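Long-range contacts in peptidase M16 inactive domain family protein (Pseudomonas fluorescens, PDB 3GWB), which belongs to the M16 metallopeptidase family and carries its inactive domain, with a hydrolase activity of its own inferred only from that family: residues N13-S18 against L205-A210; P122-D127 against Q183-H188; A335-N340 against E398-A403. All blocks are in the same frame, centred on the assembly; numbering follows the deposited sequence.

Contact 1: N13-S18 against L205-A210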
loop_
_atom_site.group_PDB
_atom_site.type_symbol
_atom_site.label_atom_id
_atom_site.label_comp_id
_atom_site.label_asym_id
_atom_site.label_seq_id
_atom_site.Cartn_x
_atom_site.Cartn_y
_atom_site.Cartn_z
ATOM N N ASN A 13 15.570 -25.231 13.989
ATOM C CA ASN A 13 16.800 -25.740 13.393
ATOM C C ASN A 13 17.342 -24.773 12.346
ATOM O O ASN A 13 17.408 -25.084 11.153
ATOM C CB ASN A 13 16.611 -27.125 12.763
ATOM C CG ASN A 13 17.930 -27.730 12.301
ATOM O OD1 ASN A 13 18.948 -27.622 12.990
ATOM N ND2 ASN A 13 17.918 -28.368 11.137
ATOM N N VAL A 14 17.715 -23.588 12.812
ATOM C CA VAL A 14 18.285 -22.568 11.953
ATOM C C VAL A 14 19.711 -23.000 11.631
ATOM O O VAL A 14 20.498 -23.327 12.532
ATOM C CB VAL A 14 18.327 -21.200 12.665
ATOM C CG1 VAL A 14 18.926 -20.152 11.739
ATOM C CG2 VAL A 14 16.923 -20.796 13.096
ATOM N N GLN A 15 20.044 -23.012 10.347
ATOM C CA GLN A 15 21.382 -23.405 9.938
ATOM C C GLN A 15 22.121 -22.172 9.451
ATOM O O GLN A 15 21.521 -21.264 8.869
ATOM C CB GLN A 15 21.306 -24.445 8.827
ATOM C CG GLN A 15 20.550 -25.690 9.222
ATOM C CD GLN A 15 20.371 -26.637 8.065
ATOM O OE1 GLN A 15 21.342 -27.150 7.515
ATOM N NE2 GLN A 15 19.120 -26.874 7.682
ATOM N N THR A 16 23.425 -22.130 9.675
ATOM C CA THR A 16 24.179 -20.966 9.256
ATOM C C THR A 16 25.573 -21.301 8.757
ATOM O O THR A 16 26.163 -22.316 9.139
ATOM C CB THR A 16 24.288 -19.953 10.413
ATOM O OG1 THR A 16 24.863 -18.728 9.932
ATOM C CG2 THR A 16 25.161 -20.512 11.523
ATOM N N TRP A 17 26.089 -20.432 7.896
ATOM C CA TRP A 17 27.417 -20.582 7.323
ATOM C C TRP A 17 27.717 -19.294 6.578
ATOM O O TRP A 17 26.866 -18.402 6.516
ATOM C CB TRP A 17 27.471 -21.795 6.377
ATOM C CG TRP A 17 26.595 -21.714 5.142
ATOM C CD1 TRP A 17 26.942 -21.214 3.916
ATOM C CD2 TRP A 17 25.239 -22.172 5.014
ATOM N NE1 TRP A 17 25.892 -21.341 3.034
ATOM C CE2 TRP A 17 24.838 -21.928 3.682
ATOM C CE3 TRP A 17 24.330 -22.775 5.895
ATOM C CZ2 TRP A 17 23.558 -22.256 3.213
ATOM C CZ3 TRP A 17 23.059 -23.100 5.425
ATOM C CH2 TRP A 17 22.689 -22.845 4.098
ATOM N N SER A 18 28.930 -19.182 6.046
ATOM C CA SER A 18 29.317 -18.001 5.295
ATOM C C SER A 18 29.746 -18.414 3.898
ATOM O O SER A 18 30.160 -19.552 3.682
ATOM C CB SER A 18 30.471 -17.280 5.998
ATOM O OG SER A 18 30.044 -16.761 7.248
ATOM N N LEU A 205 13.631 -26.322 0.235
ATOM C CA LEU A 205 14.973 -26.520 -0.303
ATOM C C LEU A 205 15.768 -27.405 0.640
ATOM O O LEU A 205 15.514 -27.420 1.843
ATOM C CB LEU A 205 15.700 -25.177 -0.413
ATOM C CG LEU A 205 15.138 -24.023 -1.251
ATOM C CD1 LEU A 205 15.847 -22.714 -0.865
ATOM C CD2 LEU A 205 15.323 -24.334 -2.727
ATOM N N SER A 206 16.729 -28.140 0.093
ATOM C CA SER A 206 17.591 -28.973 0.920
ATOM C C SER A 206 18.743 -28.049 1.323
ATOM O O SER A 206 18.895 -26.966 0.756
ATOM C CB SER A 206 18.138 -30.154 0.107
ATOM O OG SER A 206 18.991 -29.707 -0.939
ATOM N N ARG A 207 19.538 -28.455 2.308
ATOM C CA ARG A 207 20.681 -27.642 2.728
ATOM C C ARG A 207 21.618 -27.431 1.528
ATOM O O ARG A 207 22.174 -26.346 1.343
ATOM C CB ARG A 207 21.422 -28.344 3.876
ATOM C CG ARG A 207 22.853 -27.875 4.139
ATOM C CD ARG A 207 22.934 -26.449 4.666
ATOM N NE ARG A 207 24.324 -26.034 4.892
ATOM C CZ ARG A 207 24.918 -25.972 6.083
ATOM N NH1 ARG A 207 24.260 -26.294 7.188
ATOM N NH2 ARG A 207 26.182 -25.581 6.174
ATOM N N SER A 208 21.786 -28.468 0.712
ATOM C CA SER A 208 22.651 -28.383 -0.464
ATOM C C SER A 208 22.067 -27.387 -1.460
ATOM O O SER A 208 22.799 -26.592 -2.052
ATOM C CB SER A 208 22.795 -29.760 -1.119
ATOM O OG SER A 208 23.321 -30.701 -0.195
ATOM N N ASP A 209 20.748 -27.427 -1.642
ATOM C CA ASP A 209 20.080 -26.491 -2.547
ATOM C C ASP A 209 20.375 -25.075 -2.065
ATOM O O ASP A 209 20.695 -24.187 -2.849
ATOM C CB ASP A 209 18.551 -26.663 -2.523
ATOM C CG ASP A 209 18.073 -27.933 -3.209
ATOM O OD1 ASP A 209 18.754 -28.415 -4.144
ATOM O OD2 ASP A 209 16.989 -28.433 -2.818
ATOM N N ALA A 210 20.241 -24.875 -0.761
ATOM C CA ALA A 210 20.459 -23.574 -0.143
ATOM C C ALA A 210 21.897 -23.099 -0.290
ATOM O O ALA A 210 22.152 -21.911 -0.520
ATOM C CB ALA A 210 20.070 -23.635 1.327
#
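A flat arginine-on-tryptophan stack, of the cation-pi kind, joins Trp17 of the outermost strand 15-18 to Arg207 in the first turn of helix 207-220. The guanidinium lies almost parallel to the indole, the planes 10° apart and the centres 3.9 Å from each other. The six-membered half of the indole does the touching: Arg207 CZ sits 3.3 Å from Trp17 CE3, which lies over the middle of the guanidinium, while Arg207 NE rests above the rim of the ring, 3.2 Å from Trp17 CZ3. Arg207 CG stands anti to the backbone N, and the bend at chi2 (67°) turns CD toward the strand, where CD itself lies near Trp17 CZ3 and Gln15 OE1. Gln15, two residues before Trp17, flanks the same guanidinium at its edge. Arg207 NH1 gives Gln15 OE1 a hydrogen bond of 3.1 Å that is nearly straight (166°); the oxygen lies in the guanidinium plane, whereas the donor is tilted modestly from the carbonyl plane of the glutamine. A salt bridge from Arg207 NE to Glu211, one turn further along the helix, adds a third hold, so stack, amide and carboxylate together should limit rotation of the group. Ala210 CB meets the indole in its plane, 3.9 Å from Trp17 CH2. The start of the helix, where Arg207 is the first residue, is closed by a capping box: Ser206 OG accepts from Asp209 N at 3.0 Å, and Ser206 N in return donates to Asp209 OD2 at 2.9 Å. Strand 24-29 lies alongside, its Phe27 touching Gln15, Trp17 and Ala210. Stack, amide bond and alanine contact thus tie an edge strand to the helix following strand 197-203, within the layered alpha/beta architecture of an M16 domain.

Contact 2: P122-D127 against Q183-H188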
loop_
_atom_site.group_PDB
_atom_site.type_symbol
_atom_site.label_atom_id
_atom_site.label_comp_id
_atom_site.label_asym_id
_atom_site.label_seq_id
_atom_site.Cartn_x
_atom_site.Cartn_y
_atom_site.Cartn_z
ATOM N N PRO A 122 22.978 -3.896 -11.471
ATOM C CA PRO A 122 21.974 -2.961 -11.988
ATOM C C PRO A 122 22.641 -1.967 -12.949
ATOM O O PRO A 122 23.821 -1.635 -12.784
ATOM C CB PRO A 122 21.458 -2.287 -10.721
ATOM C CG PRO A 122 22.688 -2.263 -9.851
ATOM C CD PRO A 122 23.243 -3.654 -10.041
ATOM N N THR A 123 21.896 -1.500 -13.949
ATOM C CA THR A 123 22.438 -0.554 -14.928
ATOM C C THR A 123 22.059 0.908 -14.689
ATOM O O THR A 123 22.593 1.802 -15.350
ATOM C CB THR A 123 22.002 -0.922 -16.355
ATOM O OG1 THR A 123 20.572 -1.012 -16.404
ATOM C CG2 THR A 123 22.619 -2.248 -16.772
ATOM N N PHE A 124 21.142 1.144 -13.754
ATOM C CA PHE A 124 20.687 2.493 -13.423
ATOM C C PHE A 124 20.390 3.315 -14.678
ATOM O O PHE A 124 21.136 4.238 -15.017
ATOM C CB PHE A 124 21.743 3.219 -12.580
ATOM C CG PHE A 124 22.154 2.469 -11.342
ATOM C CD1 PHE A 124 21.274 2.321 -10.274
ATOM C CD2 PHE A 124 23.426 1.909 -11.247
ATOM C CE1 PHE A 124 21.654 1.617 -9.128
ATOM C CE2 PHE A 124 23.814 1.204 -10.107
ATOM C CZ PHE A 124 22.928 1.061 -9.045
ATOM N N PRO A 125 19.295 2.992 -15.383
ATOM C CA PRO A 125 18.920 3.719 -16.602
ATOM C C PRO A 125 18.611 5.187 -16.313
ATOM O O PRO A 125 17.929 5.509 -15.337
ATOM C CB PRO A 125 17.685 2.965 -17.097
ATOM C CG PRO A 125 17.877 1.589 -16.545
ATOM C CD PRO A 125 18.389 1.856 -15.155
ATOM N N ALA A 126 19.106 6.064 -17.179
ATOM C CA ALA A 126 18.918 7.500 -17.029
ATOM C C ALA A 126 17.456 7.930 -16.974
ATOM O O ALA A 126 17.095 8.817 -16.200
ATOM C CB ALA A 126 19.639 8.229 -18.161
ATOM N N ASP A 127 16.612 7.300 -17.782
ATOM C CA ASP A 127 15.201 7.663 -17.809
ATOM C C ASP A 127 14.455 7.214 -16.552
ATOM O O ASP A 127 13.423 7.784 -16.199
ATOM C CB ASP A 127 14.541 7.083 -19.061
ATOM C CG ASP A 127 14.462 5.567 -19.034
ATOM O OD1 ASP A 127 15.459 4.915 -18.650
ATOM O OD2 ASP A 127 13.402 5.026 -19.411
ATOM N N GLN A 183 27.402 8.503 -8.620
ATOM C CA GLN A 183 27.245 8.335 -7.183
ATOM C C GLN A 183 26.485 7.057 -6.845
ATOM O O GLN A 183 26.809 6.365 -5.876
ATOM C CB GLN A 183 26.507 9.532 -6.594
ATOM C CG GLN A 183 27.315 10.820 -6.591
ATOM C CD GLN A 183 26.506 11.991 -6.075
ATOM O OE1 GLN A 183 25.640 12.512 -6.771
ATOM N NE2 GLN A 183 26.771 12.395 -4.842
ATOM N N LEU A 184 25.464 6.754 -7.634
ATOM C CA LEU A 184 24.680 5.556 -7.395
ATOM C C LEU A 184 25.564 4.337 -7.617
ATOM O O LEU A 184 25.499 3.365 -6.860
ATOM C CB LEU A 184 23.481 5.493 -8.343
ATOM C CG LEU A 184 22.414 6.584 -8.205
ATOM C CD1 LEU A 184 21.226 6.236 -9.108
ATOM C CD2 LEU A 184 21.960 6.700 -6.757
ATOM N N LYS A 185 26.383 4.404 -8.665
ATOM C CA LYS A 185 27.281 3.312 -9.014
ATOM C C LYS A 185 28.308 3.082 -7.920
ATOM O O LYS A 185 28.591 1.940 -7.551
ATOM C CB LYS A 185 27.988 3.606 -10.343
ATOM C CG LYS A 185 27.106 3.426 -11.567
ATOM C CD LYS A 185 27.884 3.712 -12.844
ATOM C CE LYS A 185 27.018 3.498 -14.074
ATOM N NZ LYS A 185 27.768 3.745 -15.338
ATOM N N ALA A 186 28.854 4.172 -7.397
ATOM C CA ALA A 186 29.855 4.092 -6.340
ATOM C C ALA A 186 29.244 3.611 -5.028
ATOM O O ALA A 186 29.861 2.825 -4.307
ATOM C CB ALA A 186 30.511 5.449 -6.144
ATOM N N PHE A 187 28.043 4.090 -4.704
ATOM C CA PHE A 187 27.382 3.664 -3.473
ATOM C C PHE A 187 27.075 2.170 -3.537
ATOM O O PHE A 187 27.280 1.442 -2.566
ATOM C CB PHE A 187 26.074 4.424 -3.245
ATOM C CG PHE A 187 25.393 4.068 -1.953
ATOM C CD1 PHE A 187 25.906 4.522 -0.740
ATOM C CD2 PHE A 187 24.292 3.215 -1.936
ATOM C CE1 PHE A 187 25.324 4.147 0.466
ATOM C CE2 PHE A 187 23.701 2.833 -0.728
ATOM C CZ PHE A 187 24.223 3.292 0.471
ATOM N N HIS A 188 26.575 1.719 -4.683
ATOM C CA HIS A 188 26.242 0.308 -4.882
ATOM C C HIS A 188 27.460 -0.608 -4.739
ATOM O O HIS A 188 27.384 -1.656 -4.100
ATOM C CB HIS A 188 25.604 0.120 -6.263
ATOM C CG HIS A 188 25.139 -1.277 -6.533
ATOM N ND1 HIS A 188 25.929 -2.215 -7.164
ATOM C CD2 HIS A 188 23.987 -1.909 -6.217
ATOM C CE1 HIS A 188 25.282 -3.367 -7.220
ATOM N NE2 HIS A 188 24.101 -3.206 -6.651
#
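The extended turn linking helices 105-120 and 126-143 passes beside helix 181-191, with Phe124 and Leu184 as the nearest backbone positions, their CA atoms 7.9 Å apart. This is a helix-connecting loop packed on a helix in the helical layer of the M16 alpha/beta fold: Phe124 lays its ring against the helix side chains and, with Pro122, meets one turn of them through apolar, CH-pi and edge-to-face aromatic contacts, with no hydrogen bond between the two segments. Leu184 CB stands over the middle of the phenyl face, 4.3 Å from the ring centroid, and Leu184 CD1 reaches Phe124 CD1. The opposite face carries CB of Pro122, offset toward the rim, so the ring is held between a residue of its own turn and one of the helix. Lys185 contributes a methylene, its CG lying 4.0 Å from Phe124 CD2. Further along the helix, Phe124 presents an edge to the face of His188 in an offset edge-to-face pair, centroids 5.9 Å apart and planes at 74°. His188 CG is set anti to the backbone N (chi1 -176°), and the ring and Pro122 reach toward each other, tip to tip. The polar edge of the imidazole is taken up by helix 105-120: His188 NE2 is hydrogen-bonded to Val119 O, and the ring also stacks with Tyr192. An alanine at His188 would probably leave Val119 O without this partner and open a gap beside Pro122 and Tyr192. Met62 and Thr59 touch Phe124 and Leu184 respectively, so helix 55-62 lies against both the loop and helix 181-191. Pro122 CG lies over the imidazole face, offset toward the rim, 3.8 Å from the centroid of the His188 ring, and Pro122 CD is only 3.5 Å from His188 CE1.

Contact 3: A335-N340 against E398-A403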
loop_
_atom_site.group_PDB
_atom_site.type_symbol
_atom_site.label_atom_id
_atom_site.label_comp_id
_atom_site.label_asym_id
_atom_site.label_seq_id
_atom_site.Cartn_x
_atom_site.Cartn_y
_atom_site.Cartn_z
ATOM N N ALA A 335 4.088 8.310 32.986
ATOM C CA ALA A 335 4.783 8.389 34.267
ATOM C C ALA A 335 4.249 7.320 35.206
ATOM O O ALA A 335 5.017 6.599 35.840
ATOM C CB ALA A 335 4.593 9.766 34.878
ATOM N N GLU A 336 2.923 7.229 35.276
ATOM C CA GLU A 336 2.234 6.264 36.122
ATOM C C GLU A 336 2.613 4.831 35.754
ATOM O O GLU A 336 2.781 3.989 36.630
ATOM C CB GLU A 336 0.719 6.477 36.000
ATOM C CG GLU A 336 -0.162 5.336 36.501
ATOM C CD GLU A 336 0.120 4.937 37.936
ATOM O OE1 GLU A 336 0.259 5.835 38.800
ATOM O OE2 GLU A 336 0.187 3.715 38.199
ATOM N N TYR A 337 2.758 4.557 34.462
ATOM C CA TYR A 337 3.134 3.218 34.017
ATOM C C TYR A 337 4.553 2.845 34.459
ATOM O O TYR A 337 4.783 1.739 34.948
ATOM C CB TYR A 337 3.044 3.107 32.493
ATOM C CG TYR A 337 3.248 1.696 31.984
ATOM C CD1 TYR A 337 2.327 0.692 32.279
ATOM C CD2 TYR A 337 4.364 1.361 31.216
ATOM C CE1 TYR A 337 2.510 -0.615 31.821
ATOM C CE2 TYR A 337 4.558 0.050 30.750
ATOM C CZ TYR A 337 3.624 -0.932 31.058
ATOM O OH TYR A 337 3.798 -2.235 30.607
ATOM N N LEU A 338 5.510 3.755 34.272
ATOM C CA LEU A 338 6.893 3.478 34.663
ATOM C C LEU A 338 7.009 3.357 36.173
ATOM O O LEU A 338 7.819 2.581 36.688
ATOM C CB LEU A 338 7.833 4.587 34.183
ATOM C CG LEU A 338 8.080 4.714 32.679
ATOM C CD1 LEU A 338 9.118 5.807 32.431
ATOM C CD2 LEU A 338 8.574 3.382 32.123
ATOM N N LYS A 339 6.186 4.129 36.872
ATOM C CA LYS A 339 6.174 4.142 38.326
ATOM C C LYS A 339 5.658 2.851 38.958
ATOM O O LYS A 339 6.309 2.284 39.832
ATOM C CB LYS A 339 5.333 5.320 38.823
ATOM C CG LYS A 339 5.229 5.426 40.338
ATOM C CD LYS A 339 4.338 6.592 40.745
ATOM C CE LYS A 339 4.178 6.680 42.255
ATOM N NZ LYS A 339 5.478 6.916 42.944
ATOM N N ASN A 340 4.493 2.378 38.520
ATOM C CA ASN A 340 3.920 1.176 39.114
ATOM C C ASN A 340 4.026 -0.098 38.300
ATOM O O ASN A 340 3.797 -1.187 38.823
ATOM C CB ASN A 340 2.458 1.425 39.477
ATOM C CG ASN A 340 2.313 2.452 40.573
ATOM O OD1 ASN A 340 3.056 2.426 41.551
ATOM N ND2 ASN A 340 1.354 3.360 40.424
ATOM N N GLU A 398 7.525 -7.466 37.868
ATOM C CA GLU A 398 8.700 -6.808 38.417
ATOM C C GLU A 398 9.799 -6.651 37.366
ATOM O O GLU A 398 10.437 -5.605 37.287
ATOM C CB GLU A 398 9.236 -7.599 39.620
ATOM C CG GLU A 398 9.873 -8.941 39.261
ATOM C CD GLU A 398 10.141 -9.828 40.473
ATOM O OE1 GLU A 398 10.769 -9.353 41.448
ATOM O OE2 GLU A 398 9.726 -11.008 40.444
ATOM N N GLN A 399 10.016 -7.689 36.560
ATOM C CA GLN A 399 11.044 -7.651 35.521
ATOM C C GLN A 399 10.693 -6.669 34.411
ATOM O O GLN A 399 11.564 -5.985 33.884
ATOM C CB GLN A 399 11.246 -9.040 34.914
ATOM C CG GLN A 399 11.737 -10.085 35.903
ATOM C CD GLN A 399 11.808 -11.464 35.284
ATOM O OE1 GLN A 399 10.840 -11.940 34.694
ATOM N NE2 GLN A 399 12.956 -12.113 35.415
ATOM N N VAL A 400 9.419 -6.613 34.041
ATOM C CA VAL A 400 8.992 -5.686 33.006
ATOM C C VAL A 400 9.144 -4.258 33.536
ATOM O O VAL A 400 9.708 -3.395 32.865
ATOM C CB VAL A 400 7.528 -5.949 32.599
ATOM C CG1 VAL A 400 7.021 -4.832 31.677
ATOM C CG2 VAL A 400 7.426 -7.302 31.905
ATOM N N LYS A 401 8.656 -4.011 34.747
ATOM C CA LYS A 401 8.768 -2.677 35.333
ATOM C C LYS A 401 10.229 -2.223 35.423
ATOM O O LYS A 401 10.550 -1.064 35.140
ATOM C CB LYS A 401 8.126 -2.655 36.725
ATOM C CG LYS A 401 8.329 -1.358 37.498
ATOM C CD LYS A 401 7.681 -1.441 38.871
ATOM C CE LYS A 401 7.938 -0.193 39.700
ATOM N NZ LYS A 401 9.365 -0.058 40.114
ATOM N N ALA A 402 11.112 -3.136 35.810
ATOM C CA ALA A 402 12.523 -2.796 35.935
ATOM C C ALA A 402 13.125 -2.436 34.587
ATOM O O ALA A 402 13.827 -1.428 34.466
ATOM C CB ALA A 402 13.293 -3.950 36.551
ATOM N N ALA A 403 12.846 -3.259 33.580
ATOM C CA ALA A 403 13.371 -3.041 32.238
ATOM C C ALA A 403 12.925 -1.708 31.653
ATOM O O ALA A 403 13.742 -0.956 31.134
ATOM C CB ALA A 403 12.946 -4.188 31.316
#
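Leu338 O, near the end of helix 323-340, is approached by two side chains of helix 397-407: Lys401 CG lies 4.1 Å from it, and Asn405 ND2 gives it a weak hydrogen bond. Lys401 carries most of the contact. Its CG is anti to the backbone N (chi1 173°), and the chain stays extended as it passes the carbonyl groups of the last helical turn, before the final torsion (chi4 -69°) turns NZ. Its CD comes to 3.9 Å from Asn340 O, and its CE lies close, at 3.0 Å, to Lys339 O. The ammonium itself remains further off, NZ being 3.9 Å from Lys339 O, so the touching is done by methylene groups against backbone oxygens. These oxygens belong to the C-terminal turn, where the helix dipole would probably favour a nearby positive charge. Within helix 323-340, Asn340 ND2 donates to Glu336 OE2, so the side chain of the last helical residue is tied back one turn. On the buried side Val400 CG1 is 4.3 Å from the hydroxyl oxygen of Tyr337, and Pro342, just past the helix end, touches both of these residues. The tyrosine hydroxyl also has a weak hydrogen bond to Gly272 O of helix 266-277, while the side chain touches Ile275 and Leu276 of that helix. Leu338 directs its CB away from helix 397-407. The CA atoms of Leu338 and Lys401 are 6.5 Å apart, and the axes of the two short segments approach to 8.9 Å, crossing at -125°. The result is a three-helix junction, the C-terminal turn of helix 323-340 packed against helix 397-407 with helix 266-277 beside them, in the helical layer that accompanies the second mixed sheet of this M16 alpha/beta fold.

Overall arrangement
Contacts 1 and 2 belong to the half of the chain built around the sheet containing strand 197-203, contact 3 to the half around the second mixed sheet; contacts 2 and 3 lie on opposite sides of the chain's centre, with nearest atoms about 33 Å apart. Contact 1 is at the surface and relies on a charged group, stacked and hydrogen-bonded, to join strand to helix. Contact 2 is buried and works through rings and CH groups, its imidazole nitrogen satisfied by a backbone carbonyl. Contact 3, partly buried, sets lysine methylenes against a helix end. No residues are shared, and contact 2 falls within the chain span that contact 1 brackets.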